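Beta-N-acetylhexosaminidase (Bacteroides fragilis, PDB 4PYS) probably hydrolyses terminal non-reducing N-acetylhexosamine residues from glycoconjugates, as a family 20 glycoside hydrolase. Local coordinates at residues E87-E92 and Q104-W109; F407-V412 and I454-E459; P394-K399 and E497-N502. One frame throughout, in Å; residues are numbered along the deposited sequence.

Interaction 1 comes first along the chain; interaction 2 follows and lies, in sequence, between the two segments of interaction 3. Interaction 1 packs a helix on a sheet in the N-terminal domain; its centre is about 27 Å from that of interaction 2, with nearest atoms about 7 Å apart and no touch. Interaction 2 joins two helices of the catalytic domain. Interaction 3 ties a loop of that domain to the end of the chain, its centre about 16 Å from that of interaction 2. These two meet directly: Phe407 N lies 3.2 Å from Pro394 O, a probable hydrogen bond, and Leu395 CD2 packs on Asp408 CB at 3.7 Å. None of the three includes a cysteine of the zinc site.

Interaction 1 of 3, residues E87-E92 and Q104-W109; sequences ERIIVE and QSLRQW
Leu106 reaches from the helix toward the strand and splits its two methyls between two strand residues. CD2 meets Ile89 CD1 at 4.4 Å, while CD1 meets Val91 CG2, also at 4.4 Å. The fork therefore sits opposite two residues that point their side chains to the same side of the strand, with Ile90 between them turned to the other face. Ile89 spans its share of the gap with an extended chain, CD1 anti to CA (chi2 -176°), so that its last methyl is what touches. Val91 is shorter and uses a branch methyl instead. The backbones stay well apart, with 9.9 Å between Val91 CA and Leu106 CA, and the contact is light: methyl against methyl, with no hydrogen bond between the segments.

Elsewhere on the helix, Arg107 NH1 donates to Gln104 OE1 at 2.9 Å, meeting a lone pair in the carbonyl plane. Arg107 NH2 also binds Gln487, and Gln104 NE2 binds Ser157, which links this part of the helix to later parts of the chain.

All three touching residues are buried, and the apolar layer continues across the sheet. Phe119 of strand 117-126 and Ile82 of strand 80-84 each touch both Ile89 and Leu106, so helix 96-109 lies across several strands, while strand 89-93 runs between strands 67-71 and 80-84.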
loop_
_atom_site.group_PDB
_atom_site.type_symbol
_atom_site.label_atom_id
_atom_site.label_comp_id
_atom_site.label_asym_id
_atom_site.label_seq_id
_atom_site.Cartn_x
_atom_site.Cartn_y
_atom_site.Cartn_z
ATOM N N GLU A 87 15.084 25.214 23.975
ATOM C CA GLU A 87 15.299 26.353 23.080
ATOM C C GLU A 87 14.874 26.126 21.630
ATOM O O GLU A 87 14.471 27.067 20.949
ATOM C CB GLU A 87 16.764 26.801 23.118
ATOM N N ARG A 88 14.958 24.889 21.148
ATOM C CA ARG A 88 14.728 24.640 19.727
ATOM C C ARG A 88 14.452 23.175 19.433
ATOM O O ARG A 88 14.593 22.317 20.305
ATOM C CB ARG A 88 15.958 25.075 18.924
ATOM C CG ARG A 88 17.189 24.215 19.213
ATOM C CD ARG A 88 18.407 24.637 18.404
ATOM N NE ARG A 88 18.949 25.923 18.829
ATOM C CZ ARG A 88 18.819 27.046 18.133
ATOM N NH1 ARG A 88 19.345 28.173 18.580
ATOM N NH2 ARG A 88 18.168 27.037 16.979
ATOM N N ILE A 89 14.039 22.910 18.195
ATOM C CA ILE A 89 13.959 21.558 17.676
ATOM C C ILE A 89 14.961 21.434 16.547
ATOM O O ILE A 89 15.042 22.307 15.681
ATOM C CB ILE A 89 12.576 21.244 17.087
ATOM C CG1 ILE A 89 11.487 21.532 18.108
ATOM C CG2 ILE A 89 12.509 19.790 16.625
ATOM C CD1 ILE A 89 10.089 21.164 17.637
ATOM N N ILE A 90 15.743 20.367 16.577
ATOM C CA ILE A 90 16.606 20.040 15.454
ATOM C C ILE A 90 16.128 18.735 14.869
ATOM O O ILE A 90 16.110 17.709 15.557
ATOM C CB ILE A 90 18.052 19.880 15.893
ATOM C CG1 ILE A 90 18.547 21.189 16.502
ATOM C CG2 ILE A 90 18.941 19.506 14.705
ATOM C CD1 ILE A 90 19.869 21.056 17.156
ATOM N N VAL A 91 15.728 18.774 13.604
ATOM C CA VAL A 91 15.288 17.571 12.914
ATOM C C VAL A 91 16.349 17.210 11.893
ATOM O O VAL A 91 16.740 18.043 11.073
ATOM C CB VAL A 91 13.959 17.791 12.169
ATOM C CG1 VAL A 91 13.495 16.483 11.528
ATOM C CG2 VAL A 91 12.889 18.320 13.117
ATOM N N GLU A 92 16.827 15.973 11.946
ATOM C CA GLU A 92 17.815 15.509 10.978
ATOM C C GLU A 92 17.288 14.308 10.220
ATOM O O GLU A 92 16.575 13.485 10.790
ATOM C CB GLU A 92 19.116 15.123 11.673
ATOM C CG GLU A 92 19.820 16.288 12.319
ATOM C CD GLU A 92 20.924 15.834 13.229
ATOM O OE1 GLU A 92 20.629 15.301 14.321
ATOM O OE2 GLU A 92 22.088 16.004 12.837
ATOM N N GLN A 104 5.629 13.094 10.941
ATOM C CA GLN A 104 4.569 12.241 11.478
ATOM C C GLN A 104 4.776 12.008 12.979
ATOM O O GLN A 104 3.819 11.964 13.744
ATOM C CB GLN A 104 4.510 10.895 10.741
ATOM C CG GLN A 104 4.142 10.985 9.266
ATOM C CD GLN A 104 2.720 11.485 9.030
ATOM O OE1 GLN A 104 1.973 11.782 9.972
ATOM N NE2 GLN A 104 2.339 11.567 7.760
ATOM N N SER A 105 6.026 11.857 13.408
ATOM C CA SER A 105 6.284 11.717 14.842
ATOM C C SER A 105 5.976 13.004 15.623
ATOM O O SER A 105 5.408 12.943 16.718
ATOM C CB SER A 105 7.720 11.246 15.106
ATOM O OG SER A 105 7.877 9.897 14.689
ATOM N N LEU A 106 6.347 14.157 15.070
ATOM C CA LEU A 106 6.061 15.434 15.728
ATOM C C LEU A 106 4.555 15.624 15.901
ATOM O O LEU A 106 4.101 16.158 16.918
ATOM C CB LEU A 106 6.657 16.609 14.937
ATOM C CG LEU A 106 8.174 16.796 15.017
ATOM C CD1 LEU A 106 8.637 17.876 14.037
ATOM C CD2 LEU A 106 8.592 17.156 16.439
ATOM N N ARG A 107 3.773 15.190 14.911
ATOM C CA ARG A 107 2.310 15.266 15.006
ATOM C C ARG A 107 1.795 14.594 16.267
ATOM O O ARG A 107 0.912 15.123 16.949
ATOM C CB ARG A 107 1.662 14.535 13.831
ATOM C CG ARG A 107 1.616 15.277 12.535
ATOM C CD ARG A 107 0.936 14.388 11.491
ATOM N NE ARG A 107 -0.521 14.329 11.637
ATOM C CZ ARG A 107 -1.298 13.532 10.903
ATOM N NH1 ARG A 107 -0.748 12.729 10.002
ATOM N NH2 ARG A 107 -2.615 13.543 11.062
ATOM N N GLN A 108 2.335 13.410 16.558
ATOM C CA GLN A 108 1.902 12.633 17.714
ATOM C C GLN A 108 2.593 13.039 19.008
ATOM O O GLN A 108 2.099 12.740 20.092
ATOM C CB GLN A 108 2.121 11.140 17.458
ATOM C CG GLN A 108 1.210 10.609 16.369
ATOM C CD GLN A 108 1.312 9.112 16.188
ATOM O OE1 GLN A 108 1.445 8.362 17.158
ATOM N NE2 GLN A 108 1.246 8.666 14.943
ATOM N N TRP A 109 3.730 13.719 18.900
ATOM C CA TRP A 109 4.494 14.085 20.080
ATOM C C TRP A 109 3.962 15.377 20.714
ATOM O O TRP A 109 4.113 15.592 21.911
ATOM C CB TRP A 109 5.988 14.203 19.730
ATOM C CG TRP A 109 6.880 14.268 20.935
ATOM C CD1 TRP A 109 7.605 15.343 21.369
ATOM C CD2 TRP A 109 7.143 13.204 21.860
ATOM N NE1 TRP A 109 8.300 15.012 22.511
ATOM C CE2 TRP A 109 8.026 13.706 22.836
ATOM C CE3 TRP A 109 6.711 11.875 21.960
ATOM C CZ2 TRP A 109 8.489 12.918 23.904
ATOM C CZ3 TRP A 109 7.171 11.097 23.015
ATOM C CH2 TRP A 109 8.047 11.620 23.973
#

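Interaction 2 of 3, residues F407-V412 and I454-E459; sequences FDLEDV and ILALAE
Helix 409-415 comes close to helix 453-462 at Val412 and Ala456, whose CA atoms are 6.6 Å apart, a short spacing that the small alanine permits. Ala456 points its CB at the other helix, where it receives two methyls, Leu409 CD1 and Val412 CG1, each at 3.9 Å. Leu409 gets there by its end: CG is anti to the backbone N (chi1 -168°), which carries CD1 in over the alanine. The other branch of Val412 serves a different neighbour. CG2 presses on Leu457 CD2 at 3.5 Å, tighter than usual carbon contact, and the two side chains cross at about a right angle.

Both helices belong to the catalytic domain, a TIM barrel in this family, and Leu457 also touches Met431 and Ser433 on barrel strand 428-435. Helix 409-415 opens with a capping box. Asp408, the N-cap, takes Asp411 N on OD1 at 3.1 Å, nearly along its C-O axis; in return Asp408 N donates to Asp411 OD2 at 3.0 Å, on the anti side of that carboxylate. Asp411 OD1 makes a salt bridge with Arg415 one turn on. Helix 470-486 brings Tyr474 against Leu409 and Phe473 against Ala456.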
loop_
_atom_site.group_PDB
_atom_site.type_symbol
_atom_site.label_atom_id
_atom_site.label_comp_id
_atom_site.label_asym_id
_atom_site.label_seq_id
_atom_site.Cartn_x
_atom_site.Cartn_y
_atom_site.Cartn_z
ATOM N N PHE A 407 -10.185 -12.889 11.903
ATOM C CA PHE A 407 -9.105 -12.810 12.894
ATOM C C PHE A 407 -9.152 -11.494 13.665
ATOM O O PHE A 407 -9.780 -10.531 13.217
ATOM C CB PHE A 407 -7.711 -13.020 12.258
ATOM C CG PHE A 407 -7.292 -11.947 11.278
ATOM C CD1 PHE A 407 -6.602 -10.818 11.711
ATOM C CD2 PHE A 407 -7.542 -12.092 9.921
ATOM C CE1 PHE A 407 -6.195 -9.841 10.819
ATOM C CE2 PHE A 407 -7.131 -11.109 9.019
ATOM C CZ PHE A 407 -6.463 -9.995 9.464
ATOM N N ASP A 408 -8.487 -11.440 14.818
ATOM C CA ASP A 408 -8.512 -10.207 15.591
ATOM C C ASP A 408 -7.126 -9.634 15.867
ATOM O O ASP A 408 -6.128 -10.067 15.279
ATOM C CB ASP A 408 -9.348 -10.391 16.890
ATOM C CG ASP A 408 -8.655 -11.248 17.939
ATOM O OD1 ASP A 408 -7.493 -11.664 17.741
ATOM O OD2 ASP A 408 -9.281 -11.499 18.996
ATOM N N LEU A 409 -7.061 -8.651 16.755
ATOM C CA LEU A 409 -5.810 -7.935 16.991
ATOM C C LEU A 409 -4.735 -8.834 17.609
ATOM O O LEU A 409 -3.536 -8.679 17.306
ATOM C CB LEU A 409 -6.057 -6.701 17.869
ATOM C CG LEU A 409 -4.901 -5.700 17.980
ATOM C CD1 LEU A 409 -4.639 -4.999 16.639
ATOM C CD2 LEU A 409 -5.210 -4.667 19.058
ATOM N N GLU A 410 -5.150 -9.771 18.462
ATOM C CA GLU A 410 -4.214 -10.752 19.014
ATOM C C GLU A 410 -3.636 -11.652 17.933
ATOM O O GLU A 410 -2.445 -11.957 17.958
ATOM C CB GLU A 410 -4.869 -11.615 20.111
ATOM C CG GLU A 410 -4.748 -11.040 21.508
ATOM C CD GLU A 410 -5.190 -12.009 22.606
ATOM O OE1 GLU A 410 -5.788 -11.541 23.589
ATOM O OE2 GLU A 410 -4.933 -13.227 22.488
ATOM N N ASP A 411 -4.467 -12.092 16.987
ATOM C CA ASP A 411 -3.966 -12.959 15.927
ATOM C C ASP A 411 -2.909 -12.233 15.105
ATOM O O ASP A 411 -1.834 -12.783 14.838
ATOM C CB ASP A 411 -5.105 -13.438 15.002
ATOM C CG ASP A 411 -6.118 -14.303 15.719
ATOM O OD1 ASP A 411 -5.712 -15.208 16.492
ATOM O OD2 ASP A 411 -7.334 -14.087 15.501
ATOM N N VAL A 412 -3.196 -11.002 14.698
ATOM C CA VAL A 412 -2.234 -10.314 13.838
ATOM C C VAL A 412 -0.957 -10.008 14.623
ATOM O O VAL A 412 0.147 -10.215 14.124
ATOM C CB VAL A 412 -2.821 -9.063 13.124
ATOM C CG1 VAL A 412 -3.499 -8.138 14.094
ATOM C CG2 VAL A 412 -1.728 -8.326 12.345
ATOM N N ILE A 454 -4.739 -2.560 11.555
ATOM C CA ILE A 454 -3.627 -2.008 10.756
ATOM C C ILE A 454 -2.492 -1.457 11.631
ATOM O O ILE A 454 -1.341 -1.367 11.201
ATOM C CB ILE A 454 -4.109 -0.924 9.760
ATOM C CG1 ILE A 454 -3.021 -0.675 8.703
ATOM C CG2 ILE A 454 -4.495 0.367 10.486
ATOM C CD1 ILE A 454 -3.548 -0.326 7.360
ATOM N N LEU A 455 -2.802 -1.102 12.875
ATOM C CA LEU A 455 -1.762 -0.557 13.730
ATOM C C LEU A 455 -0.755 -1.642 14.085
ATOM O O LEU A 455 0.427 -1.362 14.272
ATOM C CB LEU A 455 -2.376 0.023 15.015
ATOM C CG LEU A 455 -3.296 1.224 14.812
ATOM C CD1 LEU A 455 -3.921 1.641 16.138
ATOM C CD2 LEU A 455 -2.509 2.379 14.230
ATOM N N ALA A 456 -1.225 -2.879 14.197
ATOM C CA ALA A 456 -0.320 -3.983 14.506
ATOM C C ALA A 456 0.559 -4.265 13.298
ATOM O O ALA A 456 1.749 -4.543 13.436
ATOM C CB ALA A 456 -1.102 -5.219 14.903
ATOM N N LEU A 457 -0.028 -4.173 12.110
ATOM C CA LEU A 457 0.746 -4.352 10.878
ATOM C C LEU A 457 1.779 -3.243 10.719
ATOM O O LEU A 457 2.939 -3.515 10.392
ATOM C CB LEU A 457 -0.190 -4.421 9.659
ATOM C CG LEU A 457 -1.085 -5.664 9.673
ATOM C CD1 LEU A 457 -2.157 -5.609 8.581
ATOM C CD2 LEU A 457 -0.242 -6.934 9.554
ATOM N N ALA A 458 1.387 -1.997 10.964
ATOM C CA ALA A 458 2.339 -0.877 10.888
ATOM C C ALA A 458 3.463 -1.025 11.886
ATOM O O ALA A 458 4.607 -0.682 11.600
ATOM C CB ALA A 458 1.628 0.460 11.100
ATOM N N GLU A 459 3.144 -1.532 13.072
ATOM C CA GLU A 459 4.172 -1.750 14.100
ATOM C C GLU A 459 5.167 -2.815 13.629
ATOM O O GLU A 459 6.390 -2.668 13.770
ATOM C CB GLU A 459 3.485 -2.196 15.399
ATOM C CG GLU A 459 4.418 -2.369 16.587
ATOM C CD GLU A 459 4.764 -1.056 17.260
ATOM O OE1 GLU A 459 4.368 0.005 16.742
ATOM O OE2 GLU A 459 5.436 -1.079 18.313
#

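Interaction 3 of 3, residues P394-K399 and E497-N502; sequences PLTPWK and EDAGTN
The irregular loop 394-399 passes the last weakly bonded turn of helix 496-499, with Leu395 CA and Ala499 CA 7.0 Å apart. The chain leaves the helix at Gly500, whose phi is positive (66°), and its carbonyl comes near the loop.

Ala499 takes most of the packing from the loop. Its CB meets Thr396 CG2 at 3.8 Å and, less closely, Leu395 CB at 4.5 Å. Thr396 divides its two branches between apolar and polar work: CG2 lies anti to its own carbonyl carbon and faces the alanine methyl, while OG1, between the backbone N and the carbonyl carbon (chi1 53°), turns to a water. That water is 2.9 Å from Thr396 OG1 and donates to Gly500 O, also at 2.9 Å, bridging the two segments where no direct hydrogen bond joins them. The hydroxyl has a further partner in Trp505 NE1.

Further along the loop, Lys399 lays CG over the centre of the Trp398 ring, and Trp398 NE1 binds Asp506 at the chain end. The arrangement is a C-terminal tail, leaving a short helix, held against a loop of the catalytic domain by methyl packing, a water bridge and the bonds of Trp505 and Asp506.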
loop_
_atom_site.group_PDB
_atom_site.type_symbol
_atom_site.label_atom_id
_atom_site.label_comp_id
_atom_site.label_asym_id
_atom_site.label_seq_id
_atom_site.Cartn_x
_atom_site.Cartn_y
_atom_site.Cartn_z
ATOM N N PRO A 394 -13.242 -10.048 8.556
ATOM C CA PRO A 394 -13.831 -9.407 9.740
ATOM C C PRO A 394 -13.441 -10.163 11.008
ATOM O O PRO A 394 -12.760 -11.176 10.905
ATOM C CB PRO A 394 -15.333 -9.519 9.480
ATOM C CG PRO A 394 -15.482 -10.756 8.619
ATOM C CD PRO A 394 -14.239 -10.790 7.757
ATOM N N LEU A 395 -13.838 -9.674 12.179
ATOM C CA LEU A 395 -13.532 -10.381 13.427
ATOM C C LEU A 395 -14.530 -11.502 13.717
ATOM O O LEU A 395 -14.229 -12.422 14.488
ATOM C CB LEU A 395 -13.480 -9.417 14.612
ATOM C CG LEU A 395 -12.143 -8.753 14.931
ATOM C CD1 LEU A 395 -11.772 -7.688 13.886
ATOM C CD2 LEU A 395 -12.192 -8.164 16.335
ATOM N N THR A 396 -15.720 -11.405 13.122
ATOM C CA THR A 396 -16.766 -12.423 13.265
ATOM C C THR A 396 -17.380 -12.597 11.876
ATOM O O THR A 396 -17.263 -11.700 11.048
ATOM C CB THR A 396 -17.845 -11.996 14.292
ATOM O OG1 THR A 396 -18.354 -10.700 13.952
ATOM C CG2 THR A 396 -17.262 -11.945 15.704
ATOM N N PRO A 397 -18.012 -13.753 11.606
ATOM C CA PRO A 397 -18.476 -14.047 10.242
ATOM C C PRO A 397 -19.427 -13.008 9.641
ATOM O O PRO A 397 -20.271 -12.445 10.342
ATOM C CB PRO A 397 -19.190 -15.396 10.401
ATOM C CG PRO A 397 -18.499 -16.042 11.563
ATOM C CD PRO A 397 -18.189 -14.910 12.508
ATOM N N TRP A 398 -19.284 -12.781 8.339
ATOM C CA TRP A 398 -20.080 -11.800 7.619
ATOM C C TRP A 398 -20.105 -12.177 6.149
ATOM O O TRP A 398 -19.061 -12.223 5.501
ATOM C CB TRP A 398 -19.486 -10.399 7.790
ATOM C CG TRP A 398 -20.213 -9.364 6.991
ATOM C CD1 TRP A 398 -21.463 -8.860 7.233
ATOM C CD2 TRP A 398 -19.737 -8.711 5.814
ATOM N NE1 TRP A 398 -21.783 -7.924 6.280
ATOM C CE2 TRP A 398 -20.742 -7.820 5.392
ATOM C CE3 TRP A 398 -18.557 -8.798 5.071
ATOM C CZ2 TRP A 398 -20.598 -7.013 4.259
ATOM C CZ3 TRP A 398 -18.412 -7.993 3.943
ATOM C CH2 TRP A 398 -19.427 -7.114 3.551
ATOM N N LYS A 399 -21.295 -12.459 5.632
ATOM C CA LYS A 399 -21.473 -12.847 4.228
ATOM C C LYS A 399 -20.537 -13.978 3.801
ATOM O O LYS A 399 -20.567 -15.059 4.384
ATOM C CB LYS A 399 -21.321 -11.629 3.314
ATOM C CG LYS A 399 -22.322 -10.524 3.640
ATOM C CD LYS A 399 -22.421 -9.515 2.516
ATOM C CE LYS A 399 -23.452 -8.442 2.833
ATOM N NZ LYS A 399 -23.521 -7.414 1.747
ATOM N N GLU A 497 -13.953 -10.602 21.450
ATOM C CA GLU A 497 -14.916 -10.298 22.511
ATOM C C GLU A 497 -15.579 -8.924 22.363
ATOM O O GLU A 497 -16.749 -8.751 22.728
ATOM C CB GLU A 497 -14.233 -10.379 23.875
ATOM N N ASP A 498 -14.823 -7.952 21.859
ATOM C CA ASP A 498 -15.338 -6.607 21.588
ATOM C C ASP A 498 -16.474 -6.636 20.562
ATOM O O ASP A 498 -17.344 -5.762 20.560
ATOM C CB ASP A 498 -14.237 -5.688 21.034
ATOM C CG ASP A 498 -13.142 -5.367 22.047
ATOM O OD1 ASP A 498 -13.386 -5.487 23.267
ATOM O OD2 ASP A 498 -12.036 -4.967 21.603
ATOM N N ALA A 499 -16.447 -7.627 19.675
ATOM C CA ALA A 499 -17.393 -7.673 18.559
ATOM C C ALA A 499 -18.762 -8.180 18.992
ATOM O O ALA A 499 -19.777 -7.863 18.372
ATOM C CB ALA A 499 -16.839 -8.532 17.421
ATOM N N GLY A 500 -18.790 -8.961 20.064
ATOM C CA GLY A 500 -20.039 -9.521 20.543
ATOM C C GLY A 500 -20.625 -10.511 19.559
ATOM O O GLY A 500 -19.915 -11.069 18.721
ATOM N N THR A 501 -21.933 -10.717 19.651
ATOM C CA THR A 501 -22.598 -11.761 18.882
ATOM C C THR A 501 -23.182 -11.264 17.561
ATOM O O THR A 501 -23.258 -12.017 16.587
ATOM C CB THR A 501 -23.715 -12.421 19.710
ATOM O OG1 THR A 501 -24.904 -12.517 18.918
ATOM C CG2 THR A 501 -24.008 -11.588 20.947
ATOM N N ASN A 502 -23.596 -10.002 17.531
ATOM C CA ASN A 502 -24.176 -9.427 16.321
ATOM C C ASN A 502 -23.556 -8.082 15.945
ATOM O O ASN A 502 -24.268 -7.089 15.825
ATOM C CB ASN A 502 -25.693 -9.277 16.474
HETATM O O HOH W 1 -20.414 -10.344 15.976
#